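Local coordinates for 2S Albumin protein (Dolichos, PDB 6IX1) that is a seed albumin with a four-bladed, hemopexin-type propeller, probably serving in storage and perhaps ligand binding, as in related legume albumins, at residues Val130-Gly135 / Gly139-Asp144; Tyr74-Ser79 / Glu104-Leu109; Asp157-Leu162 / Val192-Thr197; Ser2-Ala7 / Tyr184-Ala189. All blocks are in the same frame, centred on the assembly; numbering follows the deposited sequence.

Interaction 1. Residues Val130-Gly135 / Gly139-Asp144. With SO4 (sulfate ion), chain E.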
# COMPACT_ATOMS: atom_id res chain seq x y z
N VAL A 130 9.23 3.77 -5.24
CA VAL A 130 8.14 3.47 -4.31
C VAL A 130 8.19 4.47 -3.18
O VAL A 130 9.27 4.67 -2.55
CB VAL A 130 8.28 2.07 -3.76
CG1 VAL A 130 7.21 1.79 -2.75
CG2 VAL A 130 8.26 1.03 -4.86
N TYR A 131 7.08 5.13 -2.89
CA TYR A 131 6.92 6.03 -1.74
C TYR A 131 6.75 5.19 -0.50
O TYR A 131 5.96 4.26 -0.49
CB TYR A 131 5.75 6.96 -1.89
CG TYR A 131 5.94 7.95 -3.00
CD1 TYR A 131 6.54 9.17 -2.80
CD2 TYR A 131 5.44 7.74 -4.28
CE1 TYR A 131 6.79 10.08 -3.78
CE2 TYR A 131 5.67 8.68 -5.26
CZ TYR A 131 6.32 9.86 -5.04
OH TYR A 131 6.40 10.78 -6.02
N LEU A 132 7.48 5.51 0.56
CA LEU A 132 7.43 4.90 1.89
C LEU A 132 7.02 5.97 2.93
O LEU A 132 7.63 7.04 2.93
CB LEU A 132 8.79 4.29 2.28
CG LEU A 132 9.40 3.30 1.29
CD1 LEU A 132 10.69 2.84 1.87
CD2 LEU A 132 8.56 2.06 1.02
N PHE A 133 6.06 5.62 3.80
CA PHE A 133 5.53 6.57 4.77
C PHE A 133 5.68 5.97 6.16
O PHE A 133 5.40 4.78 6.34
CB PHE A 133 4.05 6.83 4.53
CG PHE A 133 3.81 7.48 3.20
CD1 PHE A 133 3.94 8.85 3.09
CD2 PHE A 133 3.52 6.74 2.03
CE1 PHE A 133 3.80 9.50 1.86
CE2 PHE A 133 3.36 7.40 0.83
CZ PHE A 133 3.44 8.76 0.75
N LYS A 134 6.13 6.79 7.11
CA LYS A 134 6.23 6.37 8.52
C LYS A 134 5.97 7.58 9.39
O LYS A 134 6.73 8.59 9.29
CB LYS A 134 7.62 5.81 8.89
CG LYS A 134 7.78 5.37 10.32
CD LYS A 134 6.82 4.30 10.79
CE LYS A 134 7.23 3.74 12.12
NZ LYS A 134 8.45 2.98 11.94
N GLY A 135 4.93 7.55 10.23
CA GLY A 135 4.53 8.80 10.90
C GLY A 135 4.33 9.91 9.91
O GLY A 135 3.78 9.69 8.84
N GLY A 139 9.90 8.81 2.47
CA GLY A 139 10.96 8.76 1.51
C GLY A 139 10.63 7.95 0.33
O GLY A 139 9.42 7.59 0.13
N ARG A 140 11.58 7.72 -0.53
CA ARG A 140 11.40 6.92 -1.73
C ARG A 140 12.52 5.92 -1.87
O ARG A 140 13.69 6.31 -1.72
CB ARG A 140 11.43 7.78 -2.98
CG ARG A 140 10.65 9.08 -3.02
CD ARG A 140 11.51 10.05 -3.76
NE ARG A 140 11.29 11.39 -3.34
CZ ARG A 140 12.08 12.14 -2.60
NH1 ARG A 140 11.74 13.39 -2.48
NH2 ARG A 140 13.27 11.75 -2.18
N ILE A 141 12.15 4.70 -2.22
CA ILE A 141 13.15 3.66 -2.54
C ILE A 141 12.98 3.27 -4.00
O ILE A 141 11.86 3.13 -4.45
CB ILE A 141 13.08 2.53 -1.53
CG1 ILE A 141 14.31 1.63 -1.58
CG2 ILE A 141 11.78 1.78 -1.69
CD1 ILE A 141 14.62 1.00 -0.29
N ALA A 142 14.09 3.02 -4.66
CA ALA A 142 14.07 2.36 -5.98
C ALA A 142 14.17 0.89 -5.68
O ALA A 142 15.14 0.42 -5.11
CB ALA A 142 15.23 2.85 -6.82
N TYR A 143 13.13 0.09 -5.99
CA TYR A 143 13.05 -1.30 -5.49
C TYR A 143 14.12 -2.18 -6.10
O TYR A 143 14.43 -3.17 -5.53
CB TYR A 143 11.65 -1.89 -5.59
CG TYR A 143 11.16 -2.15 -7.00
CD1 TYR A 143 11.64 -3.21 -7.77
CD2 TYR A 143 10.27 -1.29 -7.60
CE1 TYR A 143 11.24 -3.41 -9.07
CE2 TYR A 143 9.83 -1.49 -8.86
CZ TYR A 143 10.32 -2.55 -9.63
OH TYR A 143 9.90 -2.73 -10.90
N ASP A 144 14.56 -1.83 -7.32
CA ASP A 144 15.46 -2.75 -8.05
C ASP A 144 16.89 -2.58 -7.61
O ASP A 144 17.55 -3.54 -7.42
CB ASP A 144 15.32 -2.55 -9.55
CG ASP A 144 15.56 -1.18 -10.13
OD1 ASP A 144 15.56 -0.19 -9.34
OD2 ASP A 144 15.72 -1.11 -11.35
S SO4 E . 8.45 13.32 -4.77
O1 SO4 E . 8.93 12.24 -5.72
O2 SO4 E . 7.03 13.15 -5.09
O3 SO4 E . 9.03 14.44 -5.29
O4 SO4 E . 8.90 12.92 -3.49
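Tyr131 and Arg140, a non-hydrogen-bonded pair on antiparallel strands, hold a sulfate ion between their side chains. The two lie side by side and point the same way, with Arg140 CG 4.1 Å from Tyr131 CE1 and the ring and guanidinium planes 62° apart. Both flat groups offer an edge to the ion: Tyr131 OH is 2.6 Å from sulfate O2 and also close to O1, while Arg140 NE gives O4 a bond of 2.8 Å and NH1 a second of 3.1 Å. Tyr138 OH and Gly199 N also bond the ion, which probably came from the crystallisation liquor, and Arg140 NH2 is held separately by Val149 O. An alanine here in place of Arg140 removes the NE and NH1 donors, and sulfate O4 would probably be left without these partners and the ion less firmly held beside Tyr131. Behind this site the backbones are zipped by paired bonds, Val130 with Ile141 and Leu132 with Gly139; Leu132 N to Gly139 O, 2.9 Å, is nearly straight at 177°. The opposite face is apolar. Leu132 CD1 rests 3.9 Å from Ile141 CG2, and Val130 CG2 meets the edge of the Tyr143 ring at 4.1 Å; Tyr143 OH itself bonds Glu69. This is a tight antiparallel beta hairpin, the two middle strands of a hemopexin-type propeller blade.

Interaction 2. Residues Tyr74-Ser79 / Glu104-Leu109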
# COMPACT_ATOMS: atom_id res chain seq x y z
N TYR A 74 6.20 -6.32 -2.43
CA TYR A 74 6.68 -6.46 -1.04
C TYR A 74 5.55 -6.39 -0.06
O TYR A 74 4.62 -5.56 -0.26
CB TYR A 74 7.74 -5.41 -0.68
CG TYR A 74 9.08 -5.68 -1.25
CD1 TYR A 74 9.96 -6.53 -0.58
CD2 TYR A 74 9.51 -5.19 -2.45
CE1 TYR A 74 11.22 -6.85 -1.08
CE2 TYR A 74 10.76 -5.48 -2.95
CZ TYR A 74 11.62 -6.31 -2.26
OH TYR A 74 12.85 -6.57 -2.77
N VAL A 75 5.60 -7.24 0.96
CA VAL A 75 4.66 -7.17 2.08
C VAL A 75 5.42 -7.09 3.38
O VAL A 75 6.60 -7.49 3.43
CB VAL A 75 3.75 -8.40 2.03
CG1 VAL A 75 2.90 -8.42 0.77
CG2 VAL A 75 4.45 -9.75 2.14
N PHE A 76 4.78 -6.51 4.37
CA PHE A 76 5.38 -6.16 5.66
C PHE A 76 4.44 -6.58 6.78
O PHE A 76 3.23 -6.56 6.58
CB PHE A 76 5.58 -4.64 5.75
CG PHE A 76 6.53 -4.05 4.72
CD1 PHE A 76 6.14 -3.85 3.40
CD2 PHE A 76 7.86 -3.84 5.04
CE1 PHE A 76 7.03 -3.41 2.43
CE2 PHE A 76 8.74 -3.44 4.05
CZ PHE A 76 8.34 -3.20 2.75
N SER A 77 5.00 -6.88 7.94
CA SER A 77 4.27 -7.14 9.18
C SER A 77 5.24 -6.76 10.32
O SER A 77 6.20 -7.49 10.53
CB SER A 77 3.81 -8.54 9.31
OG SER A 77 3.05 -8.72 10.49
N GLY A 78 4.99 -5.64 10.95
CA GLY A 78 5.96 -5.12 11.94
C GLY A 78 7.31 -4.93 11.28
O GLY A 78 7.40 -4.31 10.25
N SER A 79 8.35 -5.44 11.89
CA SER A 79 9.71 -5.29 11.33
C SER A 79 10.03 -6.30 10.23
O SER A 79 11.12 -6.23 9.75
CB SER A 79 10.80 -5.31 12.38
OG SER A 79 10.90 -6.57 13.04
N GLU A 104 17.40 -5.83 6.87
CA GLU A 104 18.12 -6.82 6.08
C GLU A 104 17.64 -6.83 4.62
O GLU A 104 18.47 -6.99 3.70
CB GLU A 104 17.99 -8.17 6.72
CG GLU A 104 18.79 -8.35 7.98
CD GLU A 104 18.38 -9.65 8.62
OE1 GLU A 104 19.07 -10.66 8.41
OE2 GLU A 104 17.34 -9.64 9.37
N MET A 105 16.35 -6.61 4.36
CA MET A 105 15.82 -6.59 3.00
C MET A 105 16.37 -5.37 2.25
O MET A 105 16.66 -5.45 1.08
CB MET A 105 14.30 -6.60 3.01
CG MET A 105 13.72 -6.80 1.67
SD MET A 105 13.98 -8.41 0.94
CE MET A 105 12.64 -9.29 1.75
N PHE A 106 16.38 -4.23 2.96
CA PHE A 106 16.76 -2.94 2.37
C PHE A 106 17.78 -2.32 3.30
O PHE A 106 17.43 -1.47 4.15
CB PHE A 106 15.57 -2.01 2.23
CG PHE A 106 14.41 -2.56 1.45
CD1 PHE A 106 14.43 -2.60 0.06
CD2 PHE A 106 13.31 -3.07 2.11
CE1 PHE A 106 13.37 -3.19 -0.63
CE2 PHE A 106 12.21 -3.59 1.38
CZ PHE A 106 12.23 -3.61 0.03
N PRO A 107 19.06 -2.73 3.18
CA PRO A 107 20.10 -2.17 4.07
C PRO A 107 20.17 -0.63 4.17
O PRO A 107 20.55 -0.13 5.26
CB PRO A 107 21.38 -2.77 3.50
CG PRO A 107 20.94 -4.14 3.02
CD PRO A 107 19.56 -3.87 2.42
N VAL A 108 19.76 0.09 3.12
CA VAL A 108 19.80 1.57 3.19
C VAL A 108 18.83 2.08 4.25
O VAL A 108 18.95 3.24 4.68
CB VAL A 108 19.44 2.24 1.87
CG1 VAL A 108 20.53 2.03 0.85
CG2 VAL A 108 18.05 1.92 1.37
N LEU A 109 17.88 1.25 4.63
CA LEU A 109 16.86 1.64 5.63
C LEU A 109 17.31 1.29 7.06
O LEU A 109 16.62 1.69 7.99
CB LEU A 109 15.48 0.99 5.29
CG LEU A 109 14.88 1.35 3.93
CD1 LEU A 109 13.47 0.73 3.81
CD2 LEU A 109 14.85 2.80 3.71
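Strand 74-77 and the end of helix 102-105 stay well apart, their nearest CA atoms, Tyr74 and Met105, lying 10.0 Å from each other, and no hydrogen bond links them. Side chains fill the interval. Phe106, the first residue to leave helical geometry, carries its ring out to meet Tyr74 coming from the opposite direction: CZ of Phe106 stands 3.5 Å above the plane of the Tyr74 ring, over its centre. The centroids are 4.8 Å apart and the planes 58° from each other, an edge-to-face pair with Phe106 supplying the edge. Met105 comes in at the rim of the same tyrosine. Its CG, anti to the backbone N (chi1 -171°), comes 3.7 Å from Tyr74 CE1, and the bends further out set SD 5.1 Å from the Tyr74 ring centroid, beside the edge, as a Met-aromatic contact. Phe76 adds a lighter touch, crossing Phe106 at about a right angle with its CZ 4.1 Å from Phe106 CE2. Beyond the pair, Tyr74 stacks on Tyr83, and Phe106 also packs on Ile141 of the following blade. Such a buried aromatic cluster, where the short helix after the last strand of the blade packs on its second strand, is consistent with a hemopexin-type propeller.

Interaction 3. Residues Asp157-Leu162 / Val192-Thr197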
# COMPACT_ATOMS: atom_id res chain seq x y z
N ASP A 157 6.56 18.14 2.80
CA ASP A 157 7.65 18.66 1.92
C ASP A 157 7.50 18.14 0.50
O ASP A 157 7.83 18.84 -0.44
CB ASP A 157 9.02 18.24 2.42
CG ASP A 157 9.36 18.87 3.80
OD1 ASP A 157 9.01 20.04 3.94
OD2 ASP A 157 10.00 18.18 4.60
N GLY A 158 7.04 16.92 0.29
CA GLY A 158 6.74 16.38 -1.03
C GLY A 158 5.36 16.70 -1.52
O GLY A 158 5.14 16.83 -2.72
N PHE A 159 4.43 16.71 -0.56
CA PHE A 159 2.97 16.79 -0.86
C PHE A 159 2.33 17.92 -0.07
O PHE A 159 1.48 17.66 0.76
CB PHE A 159 2.33 15.42 -0.59
CG PHE A 159 2.91 14.28 -1.32
CD1 PHE A 159 2.40 13.94 -2.56
CD2 PHE A 159 3.92 13.52 -0.76
CE1 PHE A 159 2.95 12.89 -3.26
CE2 PHE A 159 4.46 12.47 -1.48
CZ PHE A 159 3.95 12.14 -2.70
N PRO A 160 2.74 19.19 -0.36
CA PRO A 160 2.10 20.31 0.33
C PRO A 160 0.59 20.37 0.10
O PRO A 160 -0.09 20.96 0.90
CB PRO A 160 2.81 21.56 -0.18
CG PRO A 160 3.37 21.08 -1.52
CD PRO A 160 3.77 19.64 -1.31
N VAL A 161 0.08 19.70 -0.96
CA VAL A 161 -1.37 19.69 -1.21
C VAL A 161 -2.09 19.06 -0.01
O VAL A 161 -3.27 19.27 0.13
CB VAL A 161 -1.67 19.01 -2.55
CG1 VAL A 161 -1.55 17.52 -2.47
CG2 VAL A 161 -3.07 19.34 -3.07
N LEU A 162 -1.41 18.24 0.76
CA LEU A 162 -2.03 17.55 1.90
C LEU A 162 -1.96 18.35 3.21
O LEU A 162 -2.53 17.94 4.19
CB LEU A 162 -1.32 16.21 2.15
CG LEU A 162 -1.41 15.23 0.99
CD1 LEU A 162 -0.62 13.97 1.36
CD2 LEU A 162 -2.84 14.85 0.71
N VAL A 192 -8.48 9.74 0.38
CA VAL A 192 -8.46 10.72 -0.70
C VAL A 192 -7.74 10.16 -1.91
O VAL A 192 -6.90 9.29 -1.77
CB VAL A 192 -7.79 12.03 -0.24
CG1 VAL A 192 -6.29 11.88 -0.04
CG2 VAL A 192 -8.15 13.21 -1.12
N ARG A 193 -8.14 10.69 -3.07
CA ARG A 193 -7.51 10.34 -4.32
C ARG A 193 -6.67 11.54 -4.71
O ARG A 193 -7.16 12.66 -4.69
CB ARG A 193 -8.53 9.99 -5.37
CG ARG A 193 -7.92 9.67 -6.73
CD ARG A 193 -8.86 9.00 -7.66
NE ARG A 193 -10.07 9.78 -7.88
CZ ARG A 193 -10.75 9.93 -9.04
NH1 ARG A 193 -10.22 9.54 -10.19
NH2 ARG A 193 -11.96 10.48 -9.03
N ILE A 194 -5.41 11.26 -5.07
CA ILE A 194 -4.50 12.33 -5.52
C ILE A 194 -4.02 11.99 -6.93
O ILE A 194 -3.93 10.88 -7.32
CB ILE A 194 -3.32 12.51 -4.53
CG1 ILE A 194 -2.38 11.31 -4.55
CG2 ILE A 194 -3.84 12.88 -3.16
CD1 ILE A 194 -1.08 11.63 -3.79
N LYS A 195 -3.59 13.05 -7.60
CA LYS A 195 -2.75 13.01 -8.80
C LYS A 195 -1.38 13.47 -8.31
O LYS A 195 -1.25 14.58 -7.89
CB LYS A 195 -3.27 13.92 -9.90
CG LYS A 195 -2.56 13.88 -11.21
CD LYS A 195 -3.26 14.76 -12.23
CE LYS A 195 -2.65 14.57 -13.61
NZ LYS A 195 -2.89 15.68 -14.55
N PHE A 196 -0.40 12.60 -8.36
CA PHE A 196 0.92 12.90 -7.82
C PHE A 196 1.89 13.18 -8.93
O PHE A 196 1.77 12.66 -10.03
CB PHE A 196 1.43 11.84 -6.84
CG PHE A 196 1.76 10.49 -7.42
CD1 PHE A 196 0.76 9.53 -7.67
CD2 PHE A 196 3.02 10.18 -7.82
CE1 PHE A 196 1.05 8.31 -8.26
CE2 PHE A 196 3.31 8.96 -8.37
CZ PHE A 196 2.33 8.04 -8.65
N THR A 197 2.90 13.99 -8.58
CA THR A 197 3.88 14.55 -9.53
C THR A 197 5.29 14.33 -9.00
O THR A 197 5.85 15.18 -8.28
CB THR A 197 3.62 16.01 -9.81
OG1 THR A 197 3.72 16.78 -8.61
CG2 THR A 197 2.28 16.23 -10.47
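A first torsion that sets CG of Phe159 beside the backbone N and anti to the carbonyl carbon (chi1 -56°) carries its ring toward Phe196, whose backbone presents CB to it. In Phe196 itself CG sits between the backbone N and the carbonyl carbon (chi1 68°), which turns that ring away. The contact is therefore ring rim against methylene: Phe159 CE1 lies 4.0 Å from Phe196 CB, which sits near the plane of the Phe159 ring. The two side chains run alongside one another and point the same way, without stacking.

The same ring atom has a second neighbour. Ile194 stretches its long branch toward it, bringing CD1 to 4.3 Å from Phe159 CE1, and the other branch of Ile194 serves Leu162, with CG2 at 4.5 Å from Leu162 CD2. Ile194 thus touches both Phe159 and Leu162. The 3-10 segment 160-162 follows Phe159, and Leu162 N bonds Phe159 O at 2.9 Å, a turn that brings both side chains to the same strand. Nothing polar crosses between 157-162 and 192-197, and the nearest CA atoms, those of Phe159 and Phe196, are 8.2 Å apart.

Around the contact, Phe159 meets Tyr131 and Tyr138 edge-to-face, and Phe196 does the same with Phe122. Leu162 packs on Leu185 of strand 182-187 and Val161 on Leu205 of strand 204-211, placing the turn after helix 155-158 against the sheet of the next blade.

Interaction 4. Residues Ser2-Ala7 / Tyr184-Ala189. With SO4 (sulfate ion), chain D.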
# COMPACT_ATOMS: atom_id res chain seq x y z
N SER A 2 -11.40 -0.28 13.00
CA SER A 2 -10.26 -0.32 12.05
C SER A 2 -10.70 -0.51 10.59
O SER A 2 -11.74 -1.18 10.34
CB SER A 2 -9.35 -1.42 12.46
OG SER A 2 -8.11 -1.17 11.89
N TYR A 3 -9.90 -0.02 9.65
CA TYR A 3 -10.32 0.02 8.23
C TYR A 3 -9.30 -0.76 7.42
O TYR A 3 -9.21 -1.98 7.60
CB TYR A 3 -10.70 1.41 7.76
CG TYR A 3 -11.87 1.94 8.56
CD1 TYR A 3 -11.68 2.52 9.80
CD2 TYR A 3 -13.13 1.95 8.03
CE1 TYR A 3 -12.76 2.99 10.52
CE2 TYR A 3 -14.22 2.47 8.71
CZ TYR A 3 -14.04 2.97 9.98
OH TYR A 3 -15.12 3.45 10.71
N ILE A 4 -8.61 -0.06 6.53
CA ILE A 4 -7.64 -0.71 5.62
C ILE A 4 -6.23 -0.58 6.19
O ILE A 4 -5.79 0.56 6.44
CB ILE A 4 -7.81 -0.21 4.19
CG1 ILE A 4 -9.23 -0.53 3.68
CG2 ILE A 4 -6.77 -0.78 3.27
CD1 ILE A 4 -9.63 0.12 2.35
N ASN A 5 -5.52 -1.67 6.36
CA ASN A 5 -4.17 -1.68 6.88
C ASN A 5 -3.12 -1.71 5.79
O ASN A 5 -2.00 -1.26 6.09
CB ASN A 5 -3.91 -2.86 7.81
CG ASN A 5 -4.88 -2.89 8.93
OD1 ASN A 5 -5.81 -3.70 9.01
ND2 ASN A 5 -4.59 -2.07 9.92
N ALA A 6 -3.39 -2.15 4.60
CA ALA A 6 -2.45 -2.12 3.50
C ALA A 6 -3.16 -2.28 2.18
O ALA A 6 -4.27 -2.88 2.17
CB ALA A 6 -1.39 -3.20 3.69
N ALA A 7 -2.53 -1.90 1.10
CA ALA A 7 -3.08 -2.16 -0.23
C ALA A 7 -1.97 -2.29 -1.25
O ALA A 7 -0.85 -1.74 -1.05
CB ALA A 7 -4.00 -1.01 -0.59
N TYR A 184 -4.37 6.39 -4.23
CA TYR A 184 -5.38 6.44 -3.16
C TYR A 184 -4.62 6.38 -1.83
O TYR A 184 -3.78 5.50 -1.64
CB TYR A 184 -6.32 5.25 -3.25
CG TYR A 184 -7.22 5.31 -4.41
CD1 TYR A 184 -6.85 4.79 -5.63
CD2 TYR A 184 -8.46 5.93 -4.33
CE1 TYR A 184 -7.68 4.93 -6.74
CE2 TYR A 184 -9.28 6.06 -5.43
CZ TYR A 184 -8.93 5.49 -6.63
OH TYR A 184 -9.71 5.61 -7.75
N LEU A 185 -4.97 7.31 -0.94
CA LEU A 185 -4.33 7.37 0.41
C LEU A 185 -5.50 7.14 1.41
O LEU A 185 -6.57 7.72 1.29
CB LEU A 185 -3.72 8.76 0.68
CG LEU A 185 -2.81 9.31 -0.41
CD1 LEU A 185 -2.29 10.66 0.07
CD2 LEU A 185 -1.62 8.38 -0.66
N PHE A 186 -5.21 6.29 2.36
CA PHE A 186 -6.20 5.93 3.39
C PHE A 186 -5.63 6.26 4.78
O PHE A 186 -4.48 6.03 5.05
CB PHE A 186 -6.47 4.42 3.36
CG PHE A 186 -7.03 3.92 2.06
CD1 PHE A 186 -6.25 3.57 1.01
CD2 PHE A 186 -8.37 3.89 1.86
CE1 PHE A 186 -6.82 3.18 -0.20
CE2 PHE A 186 -9.01 3.55 0.68
CZ PHE A 186 -8.20 3.18 -0.36
N LYS A 187 -6.49 6.76 5.64
CA LYS A 187 -6.11 7.12 7.02
C LYS A 187 -7.36 6.93 7.87
O LYS A 187 -8.37 7.64 7.67
CB LYS A 187 -5.59 8.55 7.11
CG LYS A 187 -5.30 9.13 8.50
CD LYS A 187 -4.17 8.46 9.07
CE LYS A 187 -3.45 9.28 10.16
NZ LYS A 187 -2.82 10.65 9.90
N GLY A 188 -7.29 5.94 8.75
CA GLY A 188 -8.46 5.52 9.52
C GLY A 188 -9.65 5.26 8.64
O GLY A 188 -9.50 4.52 7.65
N ALA A 189 -10.72 5.98 8.93
CA ALA A 189 -12.02 5.80 8.25
C ALA A 189 -12.10 6.50 6.88
O ALA A 189 -13.10 6.30 6.15
CB ALA A 189 -13.07 6.38 9.18
S SO4 D . -12.76 7.36 -6.23
O1 SO4 D . -14.07 7.65 -6.70
O2 SO4 D . -11.99 7.01 -7.38
O3 SO4 D . -12.77 6.29 -5.37
O4 SO4 D . -12.15 8.47 -5.55
O HOH W 1 -7.87 2.72 6.23
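The ring of Tyr3 lies flat over Ala189, with Ala189 CA 3.6 Å from the ring centroid and only 9° off its normal, a CH-pi contact made almost squarely. Ala189 CB continues under the same face toward the phenol end, 3.6 Å from Tyr3 CZ. Nearer the backbone, Tyr3 CB comes within 3.3 Å of Gly188 O. The ring is set there by a first torsion that leaves CG beside the backbone N (chi1 -61°), and its side chain also touches Pro224. Were Tyr3 an alanine, the face over Ala189 would be lost and a gap would probably open beside Gly188 O.

One residue on, the roles are exchanged: the ring now belongs to 184-189. Ile4 CD1 hangs over a face of the Phe186 ring, 3.9 Å from Phe186 CE2 and 4.2 Å from the Phe186 centroid, a second CH-pi contact, while Phe18 and Ala173 also touch Ile4. Between the two patches a water bridges the two loop backbones: it accepts from Ile4 N at 2.9 Å and donates to Gly188 O at 2.8 Å. Farther along, Tyr184 OH holds a sulfate through O2 at 2.7 Å; Tyr191 OH and Gly32 N share that ion.

Segment 2-7 leads into the first blade and 184-189 belongs to the last, so the contact lies where the propeller ring closes. With no direct hydrogen bond, the joining between these two segments is by CH-pi packing and a water that takes the Ile4 N-H and gives to Gly188 O.

Interaction 1 is a hairpin within one blade, held by backbone bonds, whereas interactions 2, 3 and 4 join parts farther apart and have no direct hydrogen bond. The first three are buried; interaction 4, where the chain start meets the last blade, is only partly so. Interactions 1 and 2 touch through Ile141 on Val108 and Leu132 on Leu109, and interaction 1 reaches interaction 3 through Tyr131 OH on Phe196, making the hairpin the common neighbour of two helix-end clusters, which are themselves about 25 Å apart between centres. Interactions 3 and 4 use adjacent strands, 190-195 and 182-187, of one sheet. Sulfate ions accompany tyrosines in interactions 1 and 4.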